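PDB 5LSI: kinetochore-associated protein NSL1 homolog from Homo sapiens, which is, as the full-length protein of which this is an N-terminal region, a subunit of the MIS12 complex needed for kinetochore formation and normal chromosome alignment and segregation in mitosis. Local coordinates for residues Glu43-Arg46 against Glu47-Arg51. Residues are numbered along the deposited sequence; the frame is centred on the assembly and turned at random.
Sequences EEIR and EPALR
The guanidinium of Arg46 has Glu43 CA over the rim of one face, 3.5 Å from the plane; NE and NH2 are held by the carbonyls of Gly38 and Leu41, which fixes the group against the preceding loop. Arg46 reaches back there because its chain runs extended through CG and CD (chi1 180°) and then bends at chi3. On the helix, the guanidinium of Arg51 places the rim of one face over Pro48 CA, 3.6 Å from the plane. Two backbone hydrogen bonds link the segments: Ala49 N donates to Ile45 O at 2.9 Å, and Leu50 N to Arg46 O at the same length. Pro48, which has no N-H to give, sets its ring against the first acceptor, with CD 3.2 Å from Ile45 O. Leu50 CG rests 3.4 Å from Arg46 O, while Ile45 CD1 makes a looser apolar contact with Ala49 CB. Leu41 covers Ala49 and Leu50 from the loop, and another protein chain packs on Ile45, Arg46 and Ala49. The i to i+4 bonds and an early proline are characteristic of the N-terminal part of an alpha helix, here the second of a helical hairpin (20-35 and 46-62).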
loop_
_atom_site.group_PDB
_atom_site.type_symbol
_atom_site.label_atom_id
_atom_site.label_comp_id
_atom_site.label_asym_id
_atom_site.label_seq_id
_atom_site.Cartn_x
_atom_site.Cartn_y
_atom_site.Cartn_z
ATOM N N GLU B 43 5.239 -23.598 -7.954
ATOM C CA GLU B 43 6.636 -23.634 -7.530
ATOM C C GLU B 43 7.575 -23.128 -8.619
ATOM O O GLU B 43 8.674 -22.644 -8.315
ATOM C CB GLU B 43 7.000 -25.061 -7.118
ATOM C CG GLU B 43 8.441 -25.263 -6.690
ATOM C CD GLU B 43 8.703 -26.677 -6.217
ATOM O OE1 GLU B 43 7.945 -27.161 -5.350
ATOM O OE2 GLU B 43 9.658 -27.308 -6.719
ATOM N N GLU B 44 7.147 -23.203 -9.882
ATOM C CA GLU B 44 7.999 -22.817 -11.003
ATOM C C GLU B 44 8.412 -21.351 -10.917
ATOM O O GLU B 44 9.566 -21.006 -11.201
ATOM C CB GLU B 44 7.267 -23.096 -12.320
ATOM C CG GLU B 44 8.170 -23.211 -13.538
ATOM C CD GLU B 44 7.397 -23.539 -14.809
ATOM O OE1 GLU B 44 7.878 -23.185 -15.909
ATOM O OE2 GLU B 44 6.309 -24.151 -14.711
ATOM N N ILE B 45 7.480 -20.474 -10.545
ATOM C CA ILE B 45 7.696 -19.035 -10.555
ATOM C C ILE B 45 7.524 -18.416 -9.175
ATOM O O ILE B 45 7.587 -17.193 -9.041
ATOM C CB ILE B 45 6.763 -18.342 -11.569
ATOM C CG1 ILE B 45 5.310 -18.728 -11.284
ATOM C CG2 ILE B 45 7.161 -18.700 -12.991
ATOM C CD1 ILE B 45 4.301 -17.655 -11.642
ATOM N N ARG B 46 7.318 -19.238 -8.140
ATOM C CA ARG B 46 6.884 -18.718 -6.843
ATOM C C ARG B 46 7.861 -17.685 -6.289
ATOM O O ARG B 46 7.463 -16.564 -5.951
ATOM C CB ARG B 46 6.696 -19.865 -5.850
ATOM C CG ARG B 46 6.248 -19.403 -4.470
ATOM C CD ARG B 46 5.963 -20.570 -3.535
ATOM N NE ARG B 46 4.926 -21.454 -4.062
ATOM C CZ ARG B 46 5.071 -22.766 -4.226
ATOM N NH1 ARG B 46 6.211 -23.356 -3.897
ATOM N NH2 ARG B 46 4.072 -23.489 -4.715
ATOM N N GLU B 47 9.143 -18.039 -6.187
ATOM C CA GLU B 47 10.108 -17.127 -5.579
ATOM C C GLU B 47 10.257 -15.815 -6.342
ATOM O O GLU B 47 10.122 -14.750 -5.718
ATOM C CB GLU B 47 11.460 -17.827 -5.408
ATOM C CG GLU B 47 11.496 -18.862 -4.307
ATOM C CD GLU B 47 12.909 -19.305 -3.989
ATOM O OE1 GLU B 47 13.759 -19.276 -4.907
ATOM O OE2 GLU B 47 13.172 -19.668 -2.822
ATOM N N PRO B 48 10.536 -15.801 -7.653
ATOM C CA PRO B 48 10.644 -14.502 -8.336
ATOM C C PRO B 48 9.334 -13.732 -8.373
ATOM O O PRO B 48 9.361 -12.496 -8.326
ATOM C CB PRO B 48 11.117 -14.886 -9.745
ATOM C CG PRO B 48 10.640 -16.277 -9.929
ATOM C CD PRO B 48 10.779 -16.918 -8.584
ATOM N N ALA B 49 8.190 -14.421 -8.439
ATOM C CA ALA B 49 6.906 -13.727 -8.457
ATOM C C ALA B 49 6.630 -13.030 -7.131
ATOM O O ALA B 49 6.059 -11.934 -7.107
ATOM C CB ALA B 49 5.779 -14.702 -8.792
ATOM N N LEU B 50 7.029 -13.649 -6.016
ATOM C CA LEU B 50 6.805 -13.030 -4.715
ATOM C C LEU B 50 7.722 -11.832 -4.507
ATOM O O LEU B 50 7.297 -10.809 -3.960
ATOM C CB LEU B 50 6.997 -14.055 -3.596
ATOM C CG LEU B 50 5.838 -15.027 -3.361
ATOM C CD1 LEU B 50 6.102 -15.894 -2.140
ATOM C CD2 LEU B 50 4.527 -14.268 -3.210
ATOM N N ARG B 51 8.990 -11.944 -4.917
ATOM C CA ARG B 51 9.866 -10.778 -4.890
ATOM C C ARG B 51 9.294 -9.651 -5.740
ATOM O O ARG B 51 9.295 -8.485 -5.326
ATOM C CB ARG B 51 11.268 -11.151 -5.373
ATOM C CG ARG B 51 12.074 -11.998 -4.391
ATOM C CD ARG B 51 13.556 -12.023 -4.764
ATOM N NE ARG B 51 13.785 -12.553 -6.106
ATOM C CZ ARG B 51 14.007 -13.835 -6.375
ATOM N NH1 ARG B 51 14.035 -14.725 -5.392
ATOM N NH2 ARG B 51 14.201 -14.225 -7.627
#